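Local coordinates for periplasmic cell division protein (SufI) (Aquifex aeolicus, PDB 6SYY), which is a multicopper oxidase that holds four copper ions and probably couples substrate oxidation to the reduction of dioxygen, as laccases do, at residues Ile388-Met402 with Gln433-Thr447. Sequence-based numbering, arbitrary orientation.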
loop_
_atom_site.group_PDB
_atom_site.type_symbol
_atom_site.label_atom_id
_atom_site.label_comp_id
_atom_site.label_asym_id
_atom_site.label_seq_id
_atom_site.Cartn_x
_atom_site.Cartn_y
_atom_site.Cartn_z
ATOM N N ILE A 388 -19.928 -3.746 -9.313
ATOM C CA ILE A 388 -19.952 -5.165 -9.649
ATOM C C ILE A 388 -21.370 -5.687 -9.476
ATOM O O ILE A 388 -22.017 -5.438 -8.450
ATOM C CB ILE A 388 -18.959 -5.947 -8.773
ATOM C CG1 ILE A 388 -17.536 -5.438 -9.001
ATOM C CG2 ILE A 388 -19.060 -7.440 -9.050
ATOM C CD1 ILE A 388 -16.507 -6.063 -8.093
ATOM N N ASN A 389 -21.867 -6.400 -10.484
ATOM C CA ASN A 389 -23.171 -7.046 -10.385
ATOM C C ASN A 389 -23.018 -8.289 -9.522
ATOM O O ASN A 389 -22.337 -9.243 -9.912
ATOM C CB ASN A 389 -23.713 -7.393 -11.766
ATOM C CG ASN A 389 -25.085 -8.029 -11.709
ATOM O OD1 ASN A 389 -25.731 -8.050 -10.662
ATOM N ND2 ASN A 389 -25.543 -8.547 -12.842
ATOM N N THR A 390 -23.644 -8.279 -8.348
ATOM C CA THR A 390 -23.466 -9.329 -7.358
ATOM C C THR A 390 -24.595 -10.348 -7.354
ATOM O O THR A 390 -24.583 -11.256 -6.517
ATOM C CB THR A 390 -23.328 -8.717 -5.960
ATOM O OG1 THR A 390 -24.467 -7.895 -5.684
ATOM C CG2 THR A 390 -22.069 -7.871 -5.874
ATOM N N ASP A 391 -25.566 -10.221 -8.254
ATOM C CA ASP A 391 -26.667 -11.174 -8.304
ATOM C C ASP A 391 -26.144 -12.553 -8.684
ATOM O O ASP A 391 -25.368 -12.692 -9.636
ATOM C CB ASP A 391 -27.725 -10.714 -9.306
ATOM C CG ASP A 391 -28.188 -9.293 -9.054
ATOM O OD1 ASP A 391 -27.783 -8.704 -8.029
ATOM O OD2 ASP A 391 -28.955 -8.763 -9.887
ATOM N N GLY A 392 -26.562 -13.571 -7.934
ATOM C CA GLY A 392 -26.134 -14.928 -8.215
ATOM C C GLY A 392 -24.657 -15.193 -8.022
ATOM O O GLY A 392 -24.132 -16.157 -8.583
ATOM N N ALA A 393 -23.969 -14.363 -7.245
ATOM C CA ALA A 393 -22.553 -14.560 -6.991
ATOM C C ALA A 393 -22.336 -15.621 -5.919
ATOM O O ALA A 393 -23.171 -15.822 -5.034
ATOM C CB ALA A 393 -21.904 -13.248 -6.554
ATOM N N GLN A 394 -21.202 -16.305 -6.008
ATOM C CA GLN A 394 -20.816 -17.243 -4.965
ATOM C C GLN A 394 -20.298 -16.482 -3.753
ATOM O O GLN A 394 -19.629 -15.453 -3.883
ATOM C CB GLN A 394 -19.745 -18.211 -5.469
ATOM C CG GLN A 394 -20.177 -19.068 -6.643
ATOM C CD GLN A 394 -19.103 -20.050 -7.057
ATOM O OE1 GLN A 394 -18.227 -20.396 -6.265
ATOM N NE2 GLN A 394 -19.161 -20.500 -8.305
ATOM N N VAL A 395 -20.613 -16.992 -2.569
ATOM C CA VAL A 395 -20.125 -16.427 -1.319
ATOM C C VAL A 395 -18.987 -17.296 -0.807
ATOM O O VAL A 395 -19.084 -18.531 -0.801
ATOM C CB VAL A 395 -21.246 -16.317 -0.273
ATOM C CG1 VAL A 395 -20.699 -15.727 1.025
ATOM C CG2 VAL A 395 -22.386 -15.475 -0.814
ATOM N N GLN A 396 -17.906 -16.655 -0.386
ATOM C CA GLN A 396 -16.765 -17.326 0.221
ATOM C C GLN A 396 -16.545 -16.674 1.579
ATOM O O GLN A 396 -16.141 -15.508 1.650
ATOM C CB GLN A 396 -15.526 -17.206 -0.669
ATOM C CG GLN A 396 -14.569 -18.371 -0.567
ATOM C CD GLN A 396 -15.204 -19.678 -0.986
ATOM O OE1 GLN A 396 -15.420 -19.926 -2.174
ATOM N NE2 GLN A 396 -15.511 -20.525 -0.010
ATOM N N ARG A 397 -16.832 -17.405 2.654
ATOM C CA ARG A 397 -16.681 -16.865 4.000
ATOM C C ARG A 397 -15.273 -17.140 4.508
ATOM O O ARG A 397 -14.847 -18.299 4.590
ATOM C CB ARG A 397 -17.712 -17.446 4.963
ATOM C CG ARG A 397 -17.495 -16.977 6.393
ATOM C CD ARG A 397 -18.676 -17.317 7.260
ATOM N NE ARG A 397 -18.984 -18.740 7.212
ATOM C CZ ARG A 397 -20.127 -19.263 7.638
ATOM N NH1 ARG A 397 -21.067 -18.470 8.133
ATOM N NH2 ARG A 397 -20.332 -20.572 7.563
ATOM N N ILE A 398 -14.566 -16.073 4.858
ATOM C CA ILE A 398 -13.185 -16.126 5.319
ATOM C C ILE A 398 -13.190 -15.721 6.785
ATOM O O ILE A 398 -13.345 -14.538 7.113
ATOM C CB ILE A 398 -12.279 -15.207 4.487
ATOM C CG1 ILE A 398 -12.320 -15.612 3.015
ATOM C CG2 ILE A 398 -10.859 -15.229 5.021
ATOM C CD1 ILE A 398 -11.941 -17.049 2.772
ATOM N N THR A 399 -13.028 -16.691 7.675
ATOM C CA THR A 399 -13.072 -16.437 9.108
ATOM C C THR A 399 -11.656 -16.260 9.638
ATOM O O THR A 399 -10.809 -17.148 9.481
ATOM C CB THR A 399 -13.778 -17.567 9.847
ATOM O OG1 THR A 399 -15.132 -17.658 9.389
ATOM C CG2 THR A 399 -13.763 -17.293 11.338
ATOM N N LEU A 400 -11.409 -15.112 10.263
ATOM C CA LEU A 400 -10.131 -14.819 10.900
ATOM C C LEU A 400 -10.217 -15.255 12.356
ATOM O O LEU A 400 -10.911 -14.626 13.161
ATOM C CB LEU A 400 -9.795 -13.333 10.799
ATOM C CG LEU A 400 -10.062 -12.625 9.471
ATOM C CD1 LEU A 400 -9.615 -11.170 9.546
ATOM C CD2 LEU A 400 -9.378 -13.347 8.324
ATOM N N GLY A 401 -9.518 -16.336 12.698
ATOM C CA GLY A 401 -9.441 -16.807 14.059
ATOM C C GLY A 401 -8.021 -16.720 14.586
ATOM O O GLY A 401 -7.110 -16.223 13.919
ATOM N N MET A 402 -7.853 -17.203 15.810
ATOM C CA MET A 402 -6.523 -17.397 16.359
ATOM C C MET A 402 -6.495 -18.717 17.108
ATOM O O MET A 402 -7.437 -19.057 17.830
ATOM C CB MET A 402 -6.088 -16.235 17.266
ATOM C CG MET A 402 -7.095 -15.785 18.299
ATOM S SD MET A 402 -6.492 -14.296 19.124
ATOM C CE MET A 402 -7.907 -13.870 20.142
ATOM N N GLN A 433 -11.942 -20.824 -7.995
ATOM C CA GLN A 433 -12.992 -20.193 -8.780
ATOM C C GLN A 433 -12.691 -20.359 -10.264
ATOM O O GLN A 433 -11.547 -20.577 -10.670
ATOM C CB GLN A 433 -13.135 -18.698 -8.441
ATOM C CG GLN A 433 -13.383 -18.404 -6.970
ATOM C CD GLN A 433 -14.726 -18.919 -6.486
ATOM O OE1 GLN A 433 -15.616 -19.216 -7.284
ATOM N NE2 GLN A 433 -14.876 -19.026 -5.172
ATOM N N ASN A 434 -13.738 -20.264 -11.074
ATOM C CA ASN A 434 -13.576 -20.232 -12.517
ATOM C C ASN A 434 -13.358 -18.799 -12.978
ATOM O O ASN A 434 -13.839 -17.849 -12.355
ATOM C CB ASN A 434 -14.798 -20.823 -13.216
ATOM C CG ASN A 434 -14.849 -22.324 -13.115
ATOM O OD1 ASN A 434 -13.816 -22.991 -13.156
ATOM N ND2 ASN A 434 -16.053 -22.870 -12.980
ATOM N N ASN A 435 -12.617 -18.653 -14.074
ATOM C CA ASN A 435 -12.366 -17.332 -14.635
ATOM C C ASN A 435 -13.685 -16.648 -14.976
ATOM O O ASN A 435 -14.542 -17.223 -15.654
ATOM C CB ASN A 435 -11.483 -17.449 -15.878
ATOM C CG ASN A 435 -10.972 -16.106 -16.360
ATOM O OD1 ASN A 435 -11.198 -15.076 -15.724
ATOM N ND2 ASN A 435 -10.267 -16.111 -17.486
ATOM N N GLY A 436 -13.853 -15.423 -14.487
ATOM C CA GLY A 436 -15.081 -14.685 -14.675
ATOM C C GLY A 436 -16.081 -14.800 -13.544
ATOM O O GLY A 436 -17.102 -14.103 -13.573
ATOM N N ASP A 437 -15.829 -15.655 -12.553
ATOM C CA ASP A 437 -16.734 -15.767 -11.418
ATOM C C ASP A 437 -16.780 -14.462 -10.640
ATOM O O ASP A 437 -15.743 -13.848 -10.369
ATOM C CB ASP A 437 -16.294 -16.900 -10.487
ATOM C CG ASP A 437 -16.656 -18.275 -11.017
ATOM O OD1 ASP A 437 -17.262 -18.358 -12.105
ATOM O OD2 ASP A 437 -16.329 -19.274 -10.342
ATOM N N VAL A 438 -17.985 -14.037 -10.286
ATOM C CA VAL A 438 -18.168 -13.002 -9.281
ATOM C C VAL A 438 -18.292 -13.685 -7.930
ATOM O O VAL A 438 -19.093 -14.612 -7.763
ATOM C CB VAL A 438 -19.402 -12.139 -9.585
ATOM C CG1 VAL A 438 -19.560 -11.064 -8.517
ATOM C CG2 VAL A 438 -19.274 -11.508 -10.959
ATOM N N VAL A 439 -17.483 -13.247 -6.972
ATOM C CA VAL A 439 -17.444 -13.833 -5.639
ATOM C C VAL A 439 -17.633 -12.722 -4.619
ATOM O O VAL A 439 -17.006 -11.662 -4.722
ATOM C CB VAL A 439 -16.121 -14.578 -5.379
ATOM C CG1 VAL A 439 -16.142 -15.232 -4.003
ATOM C CG2 VAL A 439 -15.872 -15.612 -6.464
ATOM N N ILE A 440 -18.505 -12.959 -3.647
ATOM C CA ILE A 440 -18.597 -12.125 -2.458
ATOM C C ILE A 440 -17.752 -12.781 -1.378
ATOM O O ILE A 440 -18.040 -13.904 -0.950
ATOM C CB ILE A 440 -20.049 -11.951 -1.992
ATOM C CG1 ILE A 440 -20.867 -11.211 -3.052
ATOM C CG2 ILE A 440 -20.093 -11.214 -0.659
ATOM C CD1 ILE A 440 -22.321 -11.014 -2.670
ATOM N N ILE A 441 -16.699 -12.101 -0.950
ATOM C CA ILE A 441 -15.869 -12.578 0.143
ATOM C C ILE A 441 -16.355 -11.926 1.426
ATOM O O ILE A 441 -16.605 -10.715 1.467
ATOM C CB ILE A 441 -14.382 -12.289 -0.111
ATOM C CG1 ILE A 441 -13.885 -13.117 -1.295
ATOM C CG2 ILE A 441 -13.558 -12.597 1.127
ATOM C CD1 ILE A 441 -12.390 -13.022 -1.516
ATOM N N GLU A 442 -16.500 -12.731 2.469
ATOM C CA GLU A 442 -17.075 -12.310 3.740
ATOM C C GLU A 442 -16.028 -12.546 4.820
ATOM O O GLU A 442 -15.894 -13.663 5.331
ATOM C CB GLU A 442 -18.363 -13.079 4.024
ATOM C CG GLU A 442 -19.068 -12.674 5.293
ATOM C CD GLU A 442 -20.386 -13.389 5.450
ATOM O OE1 GLU A 442 -20.736 -14.173 4.541
ATOM O OE2 GLU A 442 -21.066 -13.166 6.474
ATOM N N TYR A 443 -15.276 -11.503 5.149
ATOM C CA TYR A 443 -14.320 -11.585 6.241
ATOM C C TYR A 443 -15.059 -11.509 7.568
ATOM O O TYR A 443 -15.858 -10.594 7.790
ATOM C CB TYR A 443 -13.295 -10.459 6.146
ATOM C CG TYR A 443 -12.342 -10.577 4.980
ATOM C CD1 TYR A 443 -11.471 -11.651 4.879
ATOM C CD2 TYR A 443 -12.293 -9.599 3.995
ATOM C CE1 TYR A 443 -10.586 -11.759 3.818
ATOM C CE2 TYR A 443 -11.414 -9.696 2.934
ATOM C CZ TYR A 443 -10.562 -10.781 2.851
ATOM O OH TYR A 443 -9.683 -10.886 1.797
ATOM N N VAL A 444 -14.800 -12.475 8.445
ATOM C CA VAL A 444 -15.386 -12.514 9.780
ATOM C C VAL A 444 -14.237 -12.563 10.774
ATOM O O VAL A 444 -13.584 -13.603 10.924
ATOM C CB VAL A 444 -16.325 -13.714 9.965
ATOM C CG1 VAL A 444 -16.975 -13.662 11.334
ATOM C CG2 VAL A 444 -17.382 -13.743 8.870
ATOM N N ASN A 445 -13.993 -11.449 11.460
ATOM C CA ASN A 445 -12.861 -11.323 12.378
ATOM C C ASN A 445 -13.320 -11.691 13.784
ATOM O O ASN A 445 -13.945 -10.886 14.476
ATOM C CB ASN A 445 -12.292 -9.909 12.331
ATOM C CG ASN A 445 -11.054 -9.746 13.195
ATOM O OD1 ASN A 445 -10.569 -10.705 13.802
ATOM N ND2 ASN A 445 -10.524 -8.525 13.241
ATOM N N ASN A 446 -12.990 -12.908 14.219
ATOM C CA ASN A 446 -13.278 -13.365 15.571
ATOM C C ASN A 446 -12.090 -13.193 16.511
ATOM O O ASN A 446 -12.017 -13.877 17.538
ATOM C CB ASN A 446 -13.724 -14.828 15.552
ATOM C CG ASN A 446 -15.071 -15.019 14.884
ATOM O OD1 ASN A 446 -15.970 -14.184 15.017
ATOM N ND2 ASN A 446 -15.217 -16.122 14.158
ATOM N N THR A 447 -11.159 -12.300 16.184
ATOM C CA THR A 447 -9.992 -12.054 17.020
ATOM C C THR A 447 -10.087 -10.680 17.665
ATOM O O THR A 447 -10.960 -9.869 17.344
ATOM C CB THR A 447 -8.697 -12.162 16.207
ATOM O OG1 THR A 447 -8.568 -11.013 15.364
ATOM C CG2 THR A 447 -8.712 -13.414 15.349
#
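In I398, chi1 of -59° puts CG1 beside the backbone N and CG2 anti to it, and Y443 keeps its ring beside its own N (chi1 -69°). These torsions bring I398 CG2 to the edge of the Y443 ring, 3.6 Å from Y443 CD1. The two side chains lie side by side and point the same way. They sit on neighbouring parallel strands, 394-402 and 437-445, of a cupredoxin-type beta-sandwich domain of the multicopper oxidase fold. Eight backbone hydrogen bonds join the strands in parallel register, from Q394 N to V438 O at one end to N446 N to L400 O at the other. I441 CG2 lies over one face of the Y443 ring, toward its rim, and also meets I398 CG1 at 3.8 Å. I398, L400, I441 and Y443 thus form a buried, largely apolar patch on one face of the strand pair, and Y443 continues it to M453 and I455 of strand 451-455. The other face, with V395, R397, E442 and V444 on it, is more exposed. There R397 CG and CD both pack on V444 CG2. Just before strand 394-402 begins, I388 CG2 and A393 CB touch V438 CG1, the first at 3.7 Å. At the far end L400 CD1 rests against N445 CB, and L400 also touches H451, a ligand of the copper held with C509 and H514. N445 forms an Asx turn and its OD1 takes two bonds from T447. A leucine in place of N445 would probably leave T447 N and OG1 without this shared acceptor and loosen the turn leading to H451. T447 OG1 also bonds H451 NE2. The hydroxyl bond, T447 OG1 to N445 OD1, is 2.6 Å long and lies in the carbonyl plane on a lone pair, while T447 N comes from above that plane.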